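Local coordinates for aminotransferase AspB (Helicobacter pylori 26695, PDB 3EZS), which probably works as a pyridoxal 5'-phosphate-dependent transaminase, passing amino groups between amino acids and 2-oxo acids, at residues Ala14-Ile19 with Thr325-Glu330; Asn161-Asn164 with Arg169-Ser172; Ile199-Pro204 with Asn291-Ala296. One frame throughout, in Å; residues are numbered along the deposited sequence.

Contact 1: Ala14-Ile19 with Thr325-Glu330; sequences ALLKEI and TLYQNE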
ATOM      1  N   ALA A  14       3.464  26.503  10.244  1.00 44.90           N
ATOM      2  CA  ALA A  14       4.097  27.745   9.764  1.00 44.44           C
ATOM      3  C   ALA A  14       3.402  28.984  10.295  1.00 43.38           C
ATOM      4  O   ALA A  14       4.062  29.944  10.679  1.00 43.20           O
ATOM      5  CB  ALA A  14       4.130  27.795   8.234  1.00 43.31           C
ATOM      6  N   LEU A  15       2.068  28.965  10.297  1.00 43.58           N
ATOM      7  CA  LEU A  15       1.271  30.086  10.804  1.00 41.93           C
ATOM      8  C   LEU A  15       1.530  30.393  12.297  1.00 42.10           C
ATOM      9  O   LEU A  15       1.591  31.551  12.700  1.00 42.17           O
ATOM     10  CB  LEU A  15      -0.215  29.775  10.622  1.00 40.15           C
ATOM     11  CG  LEU A  15      -1.210  30.850  11.071  1.00 40.88           C
ATOM     12  CD1 LEU A  15      -1.174  32.125  10.178  1.00 38.25           C
ATOM     13  CD2 LEU A  15      -2.586  30.274  11.143  1.00 34.97           C
ATOM     14  N   LEU A  16       1.672  29.351  13.103  1.00 42.76           N
ATOM     15  CA  LEU A  16       1.828  29.499  14.553  1.00 44.86           C
ATOM     16  C   LEU A  16       3.276  29.497  15.080  1.00 46.07           C
ATOM     17  O   LEU A  16       3.491  29.720  16.268  1.00 46.08           O
ATOM     18  CB  LEU A  16       1.022  28.386  15.243  1.00 44.55           C
ATOM     19  CG  LEU A  16      -0.453  28.254  14.848  1.00 42.79           C
ATOM     20  CD1 LEU A  16      -1.150  27.071  15.606  1.00 37.35           C
ATOM     21  CD2 LEU A  16      -1.191  29.573  15.078  1.00 38.07           C
ATOM     22  N   LYS A  17       4.246  29.279  14.191  1.00 48.98           N
ATOM     23  CA  LYS A  17       5.679  29.176  14.530  1.00 50.34           C
ATOM     24  C   LYS A  17       6.236  30.341  15.357  1.00 49.10           C
ATOM     25  O   LYS A  17       7.009  30.132  16.278  1.00 47.77           O
ATOM     26  CB  LYS A  17       6.492  28.999  13.237  1.00 50.00           C
ATOM     27  CG  LYS A  17       7.958  28.644  13.427  1.00 53.58           C
ATOM     28  CD  LYS A  17       8.612  28.264  12.085  1.00 54.12           C
ATOM     29  N   GLU A  18       5.815  31.561  15.057  1.00 49.55           N
ATOM     30  CA  GLU A  18       6.297  32.721  15.794  1.00 51.57           C
ATOM     31  C   GLU A  18       5.525  33.011  17.094  1.00 50.40           C
ATOM     32  O   GLU A  18       5.794  34.032  17.741  1.00 47.87           O
ATOM     33  CB  GLU A  18       6.266  33.956  14.883  1.00 51.50           C
ATOM     34  CG  GLU A  18       7.115  33.798  13.622  1.00 58.25           C
ATOM     35  CD  GLU A  18       7.094  35.025  12.712  1.00 57.11           C
ATOM     36  OE1 GLU A  18       6.446  36.039  13.072  1.00 64.17           O
ATOM     37  OE2 GLU A  18       7.737  34.963  11.636  1.00 64.45           O
ATOM     38  N   ILE A  19       4.588  32.129  17.484  1.00 49.10           N
ATOM     39  CA  ILE A  19       3.766  32.347  18.678  1.00 47.60           C
ATOM     40  C   ILE A  19       4.076  31.395  19.844  1.00 46.51           C
ATOM     41  O   ILE A  19       4.229  30.184  19.656  1.00 45.74           O
ATOM     42  CB  ILE A  19       2.260  32.223  18.355  1.00 48.04           C
ATOM     43  CG1 ILE A  19       1.851  33.182  17.237  1.00 51.01           C
ATOM     44  CG2 ILE A  19       1.423  32.509  19.600  1.00 51.14           C
ATOM     45  CD1 ILE A  19       0.390  33.018  16.796  1.00 48.40           C
ATOM     46  N   THR A 325      -4.784  34.337  17.078  1.00 41.18           N
ATOM     47  CA  THR A 325      -5.280  34.942  18.312  1.00 40.75           C
ATOM     48  C   THR A 325      -5.632  33.895  19.366  1.00 40.49           C
ATOM     49  O   THR A 325      -5.233  34.025  20.533  1.00 39.22           O
ATOM     50  CB  THR A 325      -6.537  35.829  18.059  1.00 40.04           C
ATOM     51  OG1 THR A 325      -6.205  36.843  17.115  1.00 44.61           O
ATOM     52  CG2 THR A 325      -7.009  36.511  19.361  1.00 41.92           C
ATOM     53  N   LEU A 326      -6.367  32.859  18.962  1.00 38.56           N
ATOM     54  CA  LEU A 326      -6.782  31.832  19.906  0.50 38.48           C
ATOM     55  C   LEU A 326      -5.576  31.057  20.476  1.00 38.56           C
ATOM     56  O   LEU A 326      -5.530  30.754  21.662  1.00 36.96           O
ATOM     57  CB  LEU A 326      -7.789  30.893  19.230  0.50 37.79           C
ATOM     58  CG  LEU A 326      -8.549  29.902  20.107  0.50 34.34           C
ATOM     59  CD1 LEU A 326      -9.478  30.595  21.073  0.50 23.06           C
ATOM     60  CD2 LEU A 326      -9.323  28.953  19.220  0.50 36.90           C
ATOM     61  N   TYR A 327      -4.611  30.745  19.626  1.00 38.87           N
ATOM     62  CA  TYR A 327      -3.437  30.012  20.062  1.00 39.66           C
ATOM     63  C   TYR A 327      -2.550  30.857  20.977  1.00 40.30           C
ATOM     64  O   TYR A 327      -2.064  30.381  22.008  1.00 41.42           O
ATOM     65  CB  TYR A 327      -2.649  29.544  18.856  1.00 38.79           C
ATOM     66  CG  TYR A 327      -1.469  28.687  19.199  1.00 38.08           C
ATOM     67  CD1 TYR A 327      -1.652  27.422  19.756  1.00 40.11           C
ATOM     68  CD2 TYR A 327      -0.172  29.102  18.919  1.00 39.19           C
ATOM     69  CE1 TYR A 327      -0.569  26.610  20.066  1.00 42.10           C
ATOM     70  CE2 TYR A 327       0.918  28.296  19.224  1.00 41.19           C
ATOM     71  CZ  TYR A 327       0.711  27.048  19.787  1.00 41.94           C
ATOM     72  OH  TYR A 327       1.780  26.239  20.082  1.00 43.51           O
ATOM     73  N   GLN A 328      -2.322  32.100  20.579  1.00 39.87           N
ATOM     74  CA  GLN A 328      -1.535  33.047  21.349  1.00 40.18           C
ATOM     75  C   GLN A 328      -2.079  33.236  22.759  1.00 39.70           C
ATOM     76  O   GLN A 328      -1.342  33.160  23.728  1.00 41.18           O
ATOM     77  CB  GLN A 328      -1.572  34.386  20.603  1.00 42.25           C
ATOM     78  CG  GLN A 328      -1.034  35.616  21.295  1.00 40.01           C
ATOM     79  CD  GLN A 328       0.447  35.587  21.488  1.00 50.47           C
ATOM     80  OE1 GLN A 328       1.169  36.342  20.836  1.00 50.25           O
ATOM     81  NE2 GLN A 328       0.927  34.700  22.368  1.00 54.89           N
ATOM     82  N   ASN A 329      -3.376  33.484  22.854  1.00 38.47           N
ATOM     83  CA  ASN A 329      -4.036  33.762  24.113  1.00 37.66           C
ATOM     84  C   ASN A 329      -4.539  32.571  24.937  1.00 37.33           C
ATOM     85  O   ASN A 329      -4.538  32.634  26.170  1.00 35.59           O
ATOM     86  CB  ASN A 329      -5.232  34.668  23.851  1.00 38.31           C
ATOM     87  CG  ASN A 329      -4.832  36.038  23.348  1.00 38.74           C
ATOM     88  OD1 ASN A 329      -3.995  36.704  23.932  1.00 44.09           O
ATOM     89  ND2 ASN A 329      -5.473  36.478  22.288  1.00 45.53           N
ATOM     90  N   GLU A 330      -4.997  31.518  24.266  1.00 34.93           N
ATOM     91  CA  GLU A 330      -5.575  30.376  24.958  1.00 37.25           C
ATOM     92  C   GLU A 330      -4.870  29.048  24.783  1.00 37.64           C
ATOM     93  O   GLU A 330      -5.206  28.095  25.484  1.00 37.53           O
ATOM     94  CB  GLU A 330      -7.030  30.202  24.502  1.00 37.95           C
ATOM     95  CG  GLU A 330      -7.891  31.441  24.658  1.00 39.41           C
ATOM     96  CD  GLU A 330      -7.997  31.910  26.098  1.00 37.52           C
ATOM     97  OE1 GLU A 330      -7.845  31.087  27.020  1.00 39.50           O
ATOM     98  OE2 GLU A 330      -8.226  33.116  26.303  1.00 43.12           O
TER
HETATM   99  O   HOH W   1       4.316  27.682  18.601  1.00 61.76           O
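Y327 lays its ring against L16, and I19 fills the angle between that ring and Q328, where the end of the N-terminal helix 8-16 meets helix 319-330. In the fold-type I aminotransferase architecture that the family implies, this lies in the small domain. A type I beta turn from L16 to I19, closed by the bond I19 N to L16 O (2.9 Å), lets both apolar side chains face helix 319-330. L16 sends CD1 over one face of the Y327 ring. L16 CD1 stands 4.0 Å from the Y327 ring centroid and 15° off the normal, a CH-pi contact displaced toward the rim, while L16 CB lies 3.9 Å from Y327 CD2. The ring reaches this place because Y327 CG is anti to the backbone N (chi1 -176°). From I19 the working branch is CG2: it approaches the Y327 ring obliquely, 3.8 Å from Y327 CD2, and meets Q328 as well, 3.5 Å from Q328 CA. The Q328 chain bends at chi2, bringing its amide end round to the same methyl group. L15 continues the packing of the two helices by touching E320, A323 and K324, and P21 also leans on Y327. Helix 358-372 packs on T325 and L326 of helix 319-330. A water joins the two segments at their polar fringe, giving a hydrogen bond to I19 O (2.7 Å) and sitting in the plane of the Y327 ring, 3.3 Å from Y327 OH.

Contact 2: Asn161-Asn164 with Arg169-Ser172; sequences NSPN and RTLS. With EDO (1,2-ethanediol), chain D; EDO (1,2-ethanediol), chain F.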
ATOM      1  N   ASN A 161     -18.027  13.664  -1.111  1.00 39.29           N
ATOM      2  CA  ASN A 161     -17.613  13.298   0.234  1.00 40.19           C
ATOM      3  C   ASN A 161     -18.773  13.658   1.157  1.00 40.72           C
ATOM      4  O   ASN A 161     -18.870  14.800   1.618  1.00 40.15           O
ATOM      5  CB  ASN A 161     -16.339  14.051   0.610  1.00 41.01           C
ATOM      6  CG  ASN A 161     -15.827  13.719   2.008  1.00 41.86           C
ATOM      7  OD1 ASN A 161     -15.181  14.560   2.655  1.00 38.30           O
ATOM      8  ND2 ASN A 161     -16.084  12.496   2.470  1.00 39.99           N
ATOM      9  N   SER A 162     -19.640  12.678   1.426  1.00 39.34           N
ATOM     10  CA  SER A 162     -20.837  12.897   2.231  1.00 38.01           C
ATOM     11  C   SER A 162     -21.075  11.776   3.247  1.00 39.42           C
ATOM     12  O   SER A 162     -21.330  10.639   2.845  1.00 39.57           O
ATOM     13  CB  SER A 162     -22.032  12.996   1.300  1.00 37.19           C
ATOM     14  OG  SER A 162     -23.214  13.246   2.003  1.00 37.29           O
ATOM     15  N   PRO A 163     -21.033  12.091   4.568  1.00 39.92           N
ATOM     16  CA  PRO A 163     -20.763  13.401   5.195  1.00 39.27           C
ATOM     17  C   PRO A 163     -19.398  13.971   4.835  1.00 38.93           C
ATOM     18  O   PRO A 163     -18.429  13.223   4.611  1.00 38.41           O
ATOM     19  CB  PRO A 163     -20.876  13.110   6.698  1.00 41.66           C
ATOM     20  CG  PRO A 163     -21.723  11.865   6.779  1.00 38.82           C
ATOM     21  CD  PRO A 163     -21.356  11.066   5.576  1.00 41.67           C
ATOM     22  N   ASN A 164     -19.345  15.298   4.778  1.00 39.17           N
ATOM     23  CA  ASN A 164     -18.181  16.023   4.315  1.00 38.67           C
ATOM     24  C   ASN A 164     -17.164  16.485   5.361  1.00 39.64           C
ATOM     25  O   ASN A 164     -17.524  17.008   6.431  1.00 38.60           O
ATOM     26  CB  ASN A 164     -18.683  17.269   3.563  1.00 41.54           C
ATOM     27  CG  ASN A 164     -17.555  18.078   2.909  1.00 40.56           C
ATOM     28  OD1 ASN A 164     -17.245  19.177   3.351  1.00 38.24           O
ATOM     29  ND2 ASN A 164     -16.924  17.514   1.884  1.00 37.32           N
ATOM     30  N   ARG A 169     -21.475  18.837   5.686  1.00 39.83           N
ATOM     31  CA  ARG A 169     -22.606  18.758   4.766  1.00 39.57           C
ATOM     32  C   ARG A 169     -22.824  17.342   4.286  1.00 39.60           C
ATOM     33  O   ARG A 169     -21.885  16.693   3.809  1.00 37.93           O
ATOM     34  CB  ARG A 169     -22.386  19.663   3.559  1.00 41.98           C
ATOM     35  CG  ARG A 169     -23.520  19.634   2.505  1.00 39.79           C
ATOM     36  CD  ARG A 169     -24.839  20.211   3.023  1.00 39.30           C
ATOM     37  NE  ARG A 169     -25.720  20.599   1.906  1.00 36.08           N
ATOM     38  CZ  ARG A 169     -26.583  19.805   1.274  1.00 36.40           C
ATOM     39  NH1 ARG A 169     -26.728  18.533   1.600  1.00 40.15           N
ATOM     40  NH2 ARG A 169     -27.302  20.292   0.277  1.00 39.84           N
ATOM     41  N   THR A 170     -24.074  16.890   4.411  1.00 38.62           N
ATOM     42  CA  THR A 170     -24.474  15.534   4.057  1.00 38.83           C
ATOM     43  C   THR A 170     -25.608  15.592   3.029  1.00 38.62           C
ATOM     44  O   THR A 170     -26.618  16.248   3.236  1.00 40.09           O
ATOM     45  CB  THR A 170     -24.876  14.729   5.335  1.00 38.82           C
ATOM     46  OG1 THR A 170     -23.713  14.562   6.146  1.00 40.40           O
ATOM     47  CG2 THR A 170     -25.427  13.334   5.019  1.00 38.16           C
ATOM     48  N   LEU A 171     -25.418  14.907   1.920  1.00 38.44           N
ATOM     49  CA  LEU A 171     -26.397  14.875   0.848  1.00 39.17           C
ATOM     50  C   LEU A 171     -27.528  13.914   1.190  1.00 39.42           C
ATOM     51  O   LEU A 171     -27.294  12.811   1.698  1.00 39.43           O
ATOM     52  CB  LEU A 171     -25.728  14.437  -0.448  1.00 38.71           C
ATOM     53  CG  LEU A 171     -24.601  15.330  -1.008  1.00 41.18           C
ATOM     54  CD1 LEU A 171     -24.026  14.698  -2.260  1.00 43.50           C
ATOM     55  CD2 LEU A 171     -25.084  16.748  -1.304  1.00 38.83           C
ATOM     56  N   SER A 172     -28.751  14.340   0.908  1.00 38.74           N
ATOM     57  CA  SER A 172     -29.929  13.540   1.161  1.00 39.76           C
ATOM     58  C   SER A 172     -30.044  12.425   0.126  1.00 41.06           C
ATOM     59  O   SER A 172     -29.342  12.410  -0.882  1.00 40.31           O
ATOM     60  CB  SER A 172     -31.173  14.424   1.075  1.00 39.78           C
ATOM     61  OG  SER A 172     -31.405  14.815  -0.273  1.00 39.91           O
TER
HETATM   62  C1  EDO D 377     -21.336  17.574   0.432  1.00 34.50           C
HETATM   63  O1  EDO D 377     -21.785  16.320   0.974  1.00 33.43           O
HETATM   64  C2  EDO D 377     -20.625  17.308  -0.887  1.00 40.72           C
HETATM   65  O2  EDO D 377     -19.707  16.239  -0.752  1.00 38.17           O
HETATM   66  C1  EDO F 379     -11.302  12.722   5.380  1.00 53.08           C
HETATM   67  O1  EDO F 379     -11.001  11.441   5.962  1.00 56.54           O
HETATM   68  C2  EDO F 379     -11.928  12.507   3.990  1.00 55.13           C
HETATM   69  O2  EDO F 379     -13.352  12.440   3.963  1.00 59.28           O
HETATM   70  O   HOH W   2     -25.210  11.018   2.296  1.00 34.42           O
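The P163 ring and the T170 side chain lie side by side and point the same way, with T170 OG1 over one face of the ring, offset toward P163 CB at 3.2 Å; Y308 touches both residues. The flat peptide before P163 is cis, in the SPNNPTG sequence characteristic of class I aminotransferases, a loop that borders the cofactor site in relatives. S162 OG is the polar centre. With OG anti to the backbone N (chi1 -178°), it accepts a nearly straight bond from L171 N (2.8 Å, 165°) and donates to a water, which in turn donates to L171 O. A weak bond runs from N164 N to R169 O (3.1 Å, 130°), and the same carbonyl oxygen takes a hydroxyl of a 1,2-ethanediol, probably from the crystallisation liquor. The amide end of N164 turns to T167, and the R169 guanidinium group leaves for D142, T144 and E175. Both segments belong to the connection from strand 157-160 to helix 173-186: N161 ND2 and S162 N bond to D193 O and N192 OD1 of the adjacent strand 189-193, and S172 N-caps the helix while E175 OE1 bonds back to S172 N, as in a capping box.

Contact 3: Ile199-Pro204 with Asn291-Ala296; sequences IYENTP and NNLKLA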
ATOM      1  N   ILE A 199     -20.329   8.369  11.671  1.00 41.78           N
ATOM      2  CA  ILE A 199     -20.140   9.478  12.589  1.00 40.35           C
ATOM      3  C   ILE A 199     -21.339  10.374  12.365  1.00 41.68           C
ATOM      4  O   ILE A 199     -21.368  11.159  11.437  1.00 43.45           O
ATOM      5  CB  ILE A 199     -18.798  10.244  12.338  1.00 39.97           C
ATOM      6  CG1 ILE A 199     -17.611   9.267  12.218  1.00 43.10           C
ATOM      7  CG2 ILE A 199     -18.550  11.282  13.445  1.00 37.13           C
ATOM      8  CD1 ILE A 199     -17.521   8.247  13.380  1.00 45.12           C
ATOM      9  N   TYR A 200     -22.356  10.221  13.198  1.00 42.28           N
ATOM     10  CA  TYR A 200     -23.576  10.985  13.051  1.00 41.61           C
ATOM     11  C   TYR A 200     -24.272  11.084  14.403  1.00 43.93           C
ATOM     12  O   TYR A 200     -24.050  10.269  15.302  1.00 42.49           O
ATOM     13  CB  TYR A 200     -24.490  10.376  11.976  1.00 40.65           C
ATOM     14  CG  TYR A 200     -24.962   8.975  12.279  1.00 38.78           C
ATOM     15  CD1 TYR A 200     -26.135   8.747  12.982  1.00 40.09           C
ATOM     16  CD2 TYR A 200     -24.228   7.878  11.861  1.00 38.24           C
ATOM     17  CE1 TYR A 200     -26.564   7.440  13.257  1.00 43.67           C
ATOM     18  CE2 TYR A 200     -24.640   6.579  12.132  1.00 39.33           C
ATOM     19  CZ  TYR A 200     -25.796   6.369  12.821  1.00 40.99           C
ATOM     20  OH  TYR A 200     -26.172   5.084  13.074  1.00 41.16           O
ATOM     21  N   GLU A 201     -25.136  12.082  14.521  1.00 44.69           N
ATOM     22  CA  GLU A 201     -25.752  12.433  15.787  1.00 45.17           C
ATOM     23  C   GLU A 201     -27.128  11.848  16.009  1.00 46.97           C
ATOM     24  O   GLU A 201     -27.415  11.353  17.089  1.00 46.26           O
ATOM     25  CB  GLU A 201     -25.831  13.963  15.852  1.00 44.78           C
ATOM     26  CG  GLU A 201     -26.377  14.542  17.132  1.00 43.37           C
ATOM     27  CD  GLU A 201     -26.647  16.022  17.004  1.00 45.46           C
ATOM     28  OE1 GLU A 201     -25.962  16.693  16.205  1.00 46.15           O
ATOM     29  OE2 GLU A 201     -27.542  16.512  17.709  1.00 44.38           O
ATOM     30  N   ASN A 202     -27.995  11.955  15.005  1.00 49.22           N
ATOM     31  CA  ASN A 202     -29.372  11.478  15.122  1.00 49.67           C
ATOM     32  C   ASN A 202     -29.651  10.393  14.071  1.00 49.47           C
ATOM     33  O   ASN A 202     -29.420   9.206  14.299  1.00 48.86           O
ATOM     34  CB  ASN A 202     -30.366  12.665  14.955  1.00 50.45           C
ATOM     35  CG  ASN A 202     -30.111  13.809  15.925  1.00 54.31           C
ATOM     36  OD1 ASN A 202     -29.782  13.597  17.088  1.00 67.40           O
ATOM     37  ND2 ASN A 202     -30.295  15.042  15.445  1.00 61.44           N
ATOM     38  N   THR A 203     -30.089  10.825  12.896  1.00 48.68           N
ATOM     39  CA  THR A 203     -30.469   9.928  11.839  1.00 49.14           C
ATOM     40  C   THR A 203     -29.224   9.542  11.015  1.00 46.11           C
ATOM     41  O   THR A 203     -28.382  10.402  10.705  1.00 44.56           O
ATOM     42  CB  THR A 203     -31.633  10.547  11.001  1.00 51.24           C
ATOM     43  OG1 THR A 203     -31.876   9.746   9.835  1.00 60.00           O
ATOM     44  CG2 THR A 203     -31.332  11.990  10.587  1.00 56.04           C
ATOM     45  N   PRO A 204     -29.074   8.246  10.696  1.00 43.86           N
ATOM     46  CA  PRO A 204     -27.878   7.877   9.955  1.00 44.36           C
ATOM     47  C   PRO A 204     -27.886   8.427   8.529  1.00 43.44           C
ATOM     48  O   PRO A 204     -28.930   8.472   7.914  1.00 45.38           O
ATOM     49  CB  PRO A 204     -27.916   6.340   9.935  1.00 45.23           C
ATOM     50  CG  PRO A 204     -29.000   5.940  10.884  1.00 45.24           C
ATOM     51  CD  PRO A 204     -29.934   7.083  10.980  1.00 43.67           C
ATOM     52  N   ASN A 291     -22.793  13.554  21.096  1.00 39.85           N
ATOM     53  CA  ASN A 291     -22.817  14.528  22.201  1.00 40.22           C
ATOM     54  C   ASN A 291     -21.880  15.711  22.020  1.00 39.87           C
ATOM     55  O   ASN A 291     -22.164  16.800  22.537  1.00 40.39           O
ATOM     56  CB  ASN A 291     -22.558  13.842  23.539  1.00 40.49           C
ATOM     57  CG  ASN A 291     -23.710  12.931  23.964  1.00 44.52           C
ATOM     58  OD1 ASN A 291     -24.870  13.198  23.645  1.00 43.52           O
ATOM     59  ND2 ASN A 291     -23.398  11.883  24.724  1.00 39.75           N
ATOM     60  N   ASN A 292     -20.772  15.516  21.301  1.00 38.81           N
ATOM     61  CA  ASN A 292     -19.859  16.632  20.996  1.00 38.13           C
ATOM     62  C   ASN A 292     -20.551  17.657  20.098  1.00 37.91           C
ATOM     63  O   ASN A 292     -20.516  18.852  20.389  1.00 35.29           O
ATOM     64  CB  ASN A 292     -18.547  16.145  20.352  1.00 37.23           C
ATOM     65  CG  ASN A 292     -17.700  15.320  21.300  1.00 38.95           C
ATOM     66  OD1 ASN A 292     -17.991  15.252  22.493  1.00 42.47           O
ATOM     67  ND2 ASN A 292     -16.636  14.704  20.781  1.00 37.92           N
ATOM     68  N   LEU A 293     -21.202  17.183  19.028  1.00 35.95           N
ATOM     69  CA  LEU A 293     -21.934  18.067  18.110  1.00 37.01           C
ATOM     70  C   LEU A 293     -23.075  18.805  18.816  1.00 37.55           C
ATOM     71  O   LEU A 293     -23.294  19.986  18.558  1.00 38.16           O
ATOM     72  CB  LEU A 293     -22.526  17.285  16.920  1.00 37.17           C
ATOM     73  CG  LEU A 293     -21.628  16.614  15.891  1.00 41.22           C
ATOM     74  CD1 LEU A 293     -22.475  15.866  14.832  1.00 43.61           C
ATOM     75  CD2 LEU A 293     -20.701  17.637  15.221  1.00 34.86           C
ATOM     76  N   LYS A 294     -23.805  18.103  19.689  1.00 37.45           N
ATOM     77  CA  LYS A 294     -24.883  18.719  20.470  1.00 40.39           C
ATOM     78  C   LYS A 294     -24.374  19.827  21.359  1.00 38.07           C
ATOM     79  O   LYS A 294     -24.993  20.890  21.447  1.00 40.16           O
ATOM     80  CB  LYS A 294     -25.595  17.685  21.364  1.00 40.66           C
ATOM     81  CG  LYS A 294     -26.409  16.666  20.598  1.00 44.61           C
ATOM     82  CD  LYS A 294     -27.148  15.691  21.528  1.00 47.41           C
ATOM     83  CE  LYS A 294     -27.868  14.614  20.722  1.00 50.20           C
ATOM     84  NZ  LYS A 294     -28.784  15.174  19.699  1.00 47.35           N
ATOM     85  N   LEU A 295     -23.265  19.563  22.040  1.00 37.41           N
ATOM     86  CA  LEU A 295     -22.653  20.543  22.940  1.00 38.18           C
ATOM     87  C   LEU A 295     -22.227  21.792  22.158  1.00 38.77           C
ATOM     88  O   LEU A 295     -22.551  22.916  22.551  1.00 37.83           O
ATOM     89  CB  LEU A 295     -21.442  19.924  23.656  1.00 38.28           C
ATOM     90  CG  LEU A 295     -20.634  20.877  24.538  1.00 39.96           C
ATOM     91  CD1 LEU A 295     -21.510  21.468  25.654  1.00 34.61           C
ATOM     92  CD2 LEU A 295     -19.418  20.172  25.062  1.00 39.22           C
ATOM     93  N   ALA A 296     -21.514  21.567  21.053  1.00 38.23           N
ATOM     94  CA  ALA A 296     -21.041  22.630  20.171  1.00 38.82           C
ATOM     95  C   ALA A 296     -22.198  23.492  19.694  1.00 40.41           C
ATOM     96  O   ALA A 296     -22.086  24.726  19.650  1.00 38.34           O
ATOM     97  CB  ALA A 296     -20.278  22.042  18.967  1.00 35.56           C
TER
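K294 NZ makes a salt bridge to E201 OE2 at 2.7 Å and gives a second, longer hydrogen bond to N202 OD1 at 3.2 Å. The ammonium group meets E201 OE2 on its anti lone pair, turned away from the other oxygen, and comes to N202 OD1 in the carbonyl plane, with a C=O...donor angle of 140°. The lysine chain runs extended from CB to CE and bends only at chi4 (-55°), which swings NZ over between the two acceptors. E201 also bonds through OE1, in a salt bridge with R297 one turn further along helix 280-299, so two positive charges probably hold this buried carboxylate ionised and fixed in rotation. In the fold-type I architecture helix 280-299 is the long helix that leads toward the small domain, and 199-204 belongs to the connection between strand 189-193 and helix 208-214. E201 stretches out to the helix with CG anti to its own N (chi1 -177°). Beside the ion pair, E201 CB packs on L293 CD1 at 4.0 Å, and the carboxylate oxygen E201 OE1 lies 3.6 Å from L293 CB. R286 of the same helix bonds Y200 O, and P307 pairs with the E201 backbone while touching its side chain. Further out, P204 folds back so that its CA stands 3.5 Å above the centre of the Y200 ring.

How the contacts relate
Contacts 2 and 3 are neighbours, their centres 14 Å apart and their nearest atoms about 5 Å apart. The chain between helix 280-299 and strand 311-315 bridges them: Y308 reaches contact 2 and also touches T203 of contact 3. Contact 1 is remote, with centres 31 Å from contact 2 and 29 Å from contact 3, although helix 358-372 serves both ends of the latter gap, meeting 291-296 near T358 and 325-330 near Y371. Of the three, contact 2 lies closest to the centre of the chain, about 10 Å away, and adjoins D193 in what is probably the cofactor region; contact 1 is a surface contact 28 Å from that centre.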